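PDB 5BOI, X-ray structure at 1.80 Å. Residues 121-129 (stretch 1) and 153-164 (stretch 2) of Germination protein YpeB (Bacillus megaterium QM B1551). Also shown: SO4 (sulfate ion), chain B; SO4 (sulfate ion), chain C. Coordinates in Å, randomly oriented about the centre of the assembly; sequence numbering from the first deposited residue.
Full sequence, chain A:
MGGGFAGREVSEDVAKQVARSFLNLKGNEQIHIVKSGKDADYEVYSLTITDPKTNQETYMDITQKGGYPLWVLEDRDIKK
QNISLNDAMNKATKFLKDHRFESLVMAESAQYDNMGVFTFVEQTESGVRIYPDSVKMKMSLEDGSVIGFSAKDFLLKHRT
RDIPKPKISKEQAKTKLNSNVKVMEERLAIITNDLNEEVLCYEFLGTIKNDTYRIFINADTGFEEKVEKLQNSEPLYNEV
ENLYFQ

Stretch 1, residues 121-129: VEQTESGVR
Stretch 2, residues 153-164: DFLLKHRTRDIP

Stretch 1 enters as the end of a strand, Val 121 to Gln 123, with extended backbone angles (Glu 122 at -68/142, Gln 123 at -117/127). It then folds into a type I beta turn from Thr 124 to Gly 127. Glu 125 (-53/-42) and Ser 126 (-93/3) occupy the turn's central positions, and Gly 127 N donates to Thr 124 O at 2.9 Å. Gly 127 follows at 101/6, where a CB would jam against the preceding carbonyl oxygen, so glycine suits the site. The chain then returns through Val 128 (-69/130), and Thr 124 N donates to Val 128 O at 2.9 Å.

Stretch 2 begins in the last part of a helix, with Asp 153 at -63/-48 and Phe 154 at -61/-46; Lys 157 N donates to Asp 153 O at 2.9 Å. From His 158 (-68/142) onward it is extended but irregular, through Arg 161 (-110/149) to Ile 163 (-79/130). The CA atoms of Glu 122 and Phe 154 lie 7.4 Å apart, those of Thr 124 and Arg 161 9.6 Å, and those of Val 128 and Ile 163 8.9 Å. This spacing leaves contact to the side chains, which together bury a modest 250 Å².

Glu 122 is the polar centre. Its CB points toward stretch 2, and its t, t rotamer with chi3 of 21° extends the carboxylate to His 158 (chi1 t, chi2 -83°). There His 158 NE2 donates a weak hydrogen bond to Glu 122 OE2, 2.7 Å long but bent to 127°, with the oxygen near the imidazole plane. Arg 161 (m, t, t, chi4 89°) adds positive charge: its NH2 lies 4.4 Å from Glu 122 OE1, which sits well out of the guanidinium plane, so the attraction is between charges alone. The aliphatic part of Glu 122 also packs, its CB 3.9 Å from CE1 at the ring edge of Phe 154 (chi1 t, chi2 66°).

The second cluster is apolar. Ile 163 (m, t) brings CD1 to 3.9 Å from Thr 124 CG2 and 4.1 Å from CG1 of Val 128 (t), a buried residue whose branched side chain suits this packing. Thr 124 (p) serves two roles: its methyl meets Ile 163, while its OG1 accepts from Val 128 N at 3.1 Å, bracing the turn, and donates to O2 of the chain B sulfate at 2.7 Å. Ser 126 OG (p) donates to that same O2 at 2.6 Å.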

# COMPACT_ATOMS: atom_id res chain seq x y z
N VAL A 121 -2.04 -4.55 -1.18
CA VAL A 121 -1.74 -4.89 -2.56
C VAL A 121 -3.00 -5.17 -3.37
O VAL A 121 -4.04 -5.54 -2.83
CB VAL A 121 -0.82 -6.13 -2.68
CG1 VAL A 121 0.53 -5.87 -2.01
CG2 VAL A 121 -1.50 -7.37 -2.05
N GLU A 122 -2.89 -5.00 -4.69
CA GLU A 122 -4.01 -5.18 -5.58
C GLU A 122 -4.43 -6.64 -5.63
O GLU A 122 -3.59 -7.56 -5.62
CB GLU A 122 -3.67 -4.69 -6.98
CG GLU A 122 -4.86 -4.79 -7.94
CD GLU A 122 -4.47 -4.54 -9.37
OE1 GLU A 122 -3.27 -4.69 -9.69
OE2 GLU A 122 -5.36 -4.19 -10.18
N GLN A 123 -5.74 -6.85 -5.69
CA GLN A 123 -6.28 -8.18 -5.87
C GLN A 123 -7.05 -8.21 -7.21
O GLN A 123 -7.89 -7.33 -7.44
CB GLN A 123 -7.16 -8.50 -4.65
CG GLN A 123 -8.19 -9.58 -4.75
CD GLN A 123 -9.00 -9.65 -3.47
OE1 GLN A 123 -9.90 -8.85 -3.24
NE2 GLN A 123 -8.64 -10.60 -2.61
N THR A 124 -6.74 -9.16 -8.10
CA THR A 124 -7.44 -9.26 -9.39
C THR A 124 -8.87 -9.75 -9.20
O THR A 124 -9.25 -10.12 -8.09
CB THR A 124 -6.75 -10.23 -10.39
OG1 THR A 124 -6.89 -11.56 -9.91
CG2 THR A 124 -5.23 -9.90 -10.55
N GLU A 125 -9.61 -9.82 -10.31
CA GLU A 125 -11.02 -10.24 -10.32
C GLU A 125 -11.19 -11.59 -9.62
O GLU A 125 -12.08 -11.75 -8.80
CB GLU A 125 -11.51 -10.30 -11.77
CG GLU A 125 -12.92 -10.81 -11.97
CD GLU A 125 -13.29 -10.83 -13.44
OE1 GLU A 125 -13.40 -11.93 -14.02
OE2 GLU A 125 -13.46 -9.73 -14.02
N SER A 126 -10.27 -12.52 -9.88
CA SER A 126 -10.35 -13.86 -9.31
C SER A 126 -9.57 -14.02 -8.00
O SER A 126 -9.53 -15.11 -7.43
CB SER A 126 -9.87 -14.90 -10.34
OG SER A 126 -8.46 -14.82 -10.56
N GLY A 127 -8.98 -12.94 -7.49
CA GLY A 127 -8.42 -12.98 -6.16
C GLY A 127 -6.91 -13.15 -6.12
O GLY A 127 -6.33 -13.28 -5.04
N VAL A 128 -6.27 -13.12 -7.29
CA VAL A 128 -4.79 -13.20 -7.31
C VAL A 128 -4.19 -11.91 -6.71
O VAL A 128 -4.57 -10.79 -7.10
CB VAL A 128 -4.25 -13.42 -8.73
CG1 VAL A 128 -2.71 -13.56 -8.69
CG2 VAL A 128 -4.87 -14.68 -9.37
N ARG A 129 -3.25 -12.04 -5.77
CA ARG A 129 -2.64 -10.87 -5.12
C ARG A 129 -1.42 -10.38 -5.91
O ARG A 129 -0.47 -11.14 -6.12
CB ARG A 129 -2.23 -11.21 -3.69
CG ARG A 129 -3.47 -11.30 -2.80
CD ARG A 129 -3.27 -11.94 -1.45
NE ARG A 129 -4.59 -12.24 -0.89
CZ ARG A 129 -4.81 -12.61 0.37
NH1 ARG A 129 -3.80 -12.74 1.22
NH2 ARG A 129 -6.05 -12.85 0.77
N ASP A 153 3.42 2.87 -6.50
CA ASP A 153 3.53 1.53 -7.08
C ASP A 153 2.22 1.10 -7.74
O ASP A 153 2.21 0.63 -8.87
CB ASP A 153 3.93 0.51 -6.01
CG ASP A 153 5.36 0.70 -5.53
OD1 ASP A 153 6.19 1.18 -6.33
OD2 ASP A 153 5.66 0.36 -4.36
N PHE A 154 1.12 1.28 -7.02
CA PHE A 154 -0.20 0.88 -7.50
C PHE A 154 -0.60 1.60 -8.77
O PHE A 154 -1.10 0.99 -9.71
CB PHE A 154 -1.24 1.14 -6.42
CG PHE A 154 -2.65 0.77 -6.81
CD1 PHE A 154 -2.99 -0.55 -7.04
CD2 PHE A 154 -3.63 1.74 -6.90
CE1 PHE A 154 -4.28 -0.89 -7.39
CE2 PHE A 154 -4.93 1.40 -7.24
CZ PHE A 154 -5.26 0.08 -7.49
N LEU A 155 -0.39 2.91 -8.81
CA LEU A 155 -0.88 3.72 -9.92
C LEU A 155 0.00 3.64 -11.16
O LEU A 155 -0.48 3.79 -12.27
CB LEU A 155 -1.03 5.19 -9.50
CG LEU A 155 -2.14 5.56 -8.52
CD1 LEU A 155 -2.03 7.02 -8.11
CD2 LEU A 155 -3.51 5.28 -9.11
N LEU A 156 1.29 3.38 -10.96
CA LEU A 156 2.24 3.43 -12.07
C LEU A 156 2.70 2.04 -12.55
O LEU A 156 2.87 1.83 -13.75
CB LEU A 156 3.45 4.28 -11.68
CG LEU A 156 3.14 5.73 -11.31
CD1 LEU A 156 4.38 6.42 -10.75
CD2 LEU A 156 2.59 6.50 -12.50
N LYS A 157 2.91 1.11 -11.62
CA LYS A 157 3.30 -0.25 -11.99
C LYS A 157 2.10 -1.06 -12.47
O LYS A 157 2.26 -2.16 -13.01
CB LYS A 157 3.96 -0.98 -10.82
CG LYS A 157 5.40 -0.57 -10.57
CD LYS A 157 5.95 -1.19 -9.28
CE LYS A 157 7.37 -0.67 -9.02
NZ LYS A 157 7.89 -1.00 -7.66
N HIS A 158 0.90 -0.53 -12.27
CA HIS A 158 -0.29 -1.28 -12.65
C HIS A 158 -0.39 -1.41 -14.16
O HIS A 158 -0.08 -0.49 -14.90
CB HIS A 158 -1.56 -0.64 -12.12
CG HIS A 158 -2.78 -1.47 -12.37
ND1 HIS A 158 -3.47 -1.44 -13.57
CD2 HIS A 158 -3.42 -2.38 -11.59
CE1 HIS A 158 -4.49 -2.29 -13.51
NE2 HIS A 158 -4.48 -2.86 -12.32
N ARG A 159 -0.85 -2.58 -14.58
CA ARG A 159 -1.13 -2.86 -15.98
C ARG A 159 -2.05 -4.07 -16.06
O ARG A 159 -2.05 -4.91 -15.16
CB ARG A 159 0.16 -3.12 -16.76
CG ARG A 159 0.79 -4.46 -16.44
CD ARG A 159 2.06 -4.69 -17.23
NE ARG A 159 2.41 -6.11 -17.27
CZ ARG A 159 3.15 -6.72 -16.35
NH1 ARG A 159 3.41 -8.01 -16.46
NH2 ARG A 159 3.61 -6.04 -15.31
N THR A 160 -2.85 -4.15 -17.11
CA THR A 160 -3.64 -5.35 -17.32
C THR A 160 -2.70 -6.49 -17.72
O THR A 160 -1.96 -6.41 -18.71
CB THR A 160 -4.76 -5.14 -18.38
OG1 THR A 160 -5.49 -6.36 -18.56
CG2 THR A 160 -4.20 -4.65 -19.71
N ARG A 161 -2.70 -7.53 -16.90
CA ARG A 161 -1.85 -8.69 -17.12
C ARG A 161 -2.75 -9.86 -17.52
O ARG A 161 -3.90 -9.93 -17.09
CB ARG A 161 -1.07 -9.04 -15.85
CG ARG A 161 -0.24 -7.90 -15.25
CD ARG A 161 0.02 -8.16 -13.76
NE ARG A 161 1.14 -7.38 -13.22
CZ ARG A 161 1.02 -6.16 -12.70
NH1 ARG A 161 2.09 -5.52 -12.23
NH2 ARG A 161 -0.17 -5.57 -12.65
N ASP A 162 -2.24 -10.77 -18.34
CA ASP A 162 -2.97 -12.03 -18.52
C ASP A 162 -2.16 -13.09 -17.79
O ASP A 162 -1.12 -13.52 -18.25
CB ASP A 162 -3.18 -12.39 -19.99
CG ASP A 162 -3.68 -13.82 -20.17
OD1 ASP A 162 -4.82 -14.12 -19.75
OD2 ASP A 162 -2.96 -14.65 -20.78
N ILE A 163 -2.67 -13.50 -16.64
CA ILE A 163 -1.97 -14.38 -15.72
C ILE A 163 -2.04 -15.83 -16.16
O ILE A 163 -3.13 -16.34 -16.47
CB ILE A 163 -2.53 -14.20 -14.30
CG1 ILE A 163 -2.34 -12.74 -13.87
CG2 ILE A 163 -1.91 -15.18 -13.31
CD1 ILE A 163 -3.08 -12.36 -12.64
N PRO A 164 -0.87 -16.51 -16.22
CA PRO A 164 -0.79 -17.88 -16.73
C PRO A 164 -1.40 -18.89 -15.76
O PRO A 164 -1.60 -18.58 -14.58
CB PRO A 164 0.71 -18.12 -16.87
CG PRO A 164 1.31 -17.25 -15.82
CD PRO A 164 0.45 -16.01 -15.79
S SO4 B . -7.95 -12.75 -13.40
O1 SO4 B . -7.32 -11.58 -13.99
O2 SO4 B . -7.29 -13.09 -12.14
O3 SO4 B . -9.36 -12.47 -13.16
O4 SO4 B . -7.83 -13.88 -14.31
S SO4 C . -10.80 -13.55 -0.65
O1 SO4 C . -10.34 -12.43 -1.47
O2 SO4 C . -9.83 -13.83 0.40
O3 SO4 C . -10.99 -14.75 -1.47
O4 SO4 C . -12.07 -13.18 -0.02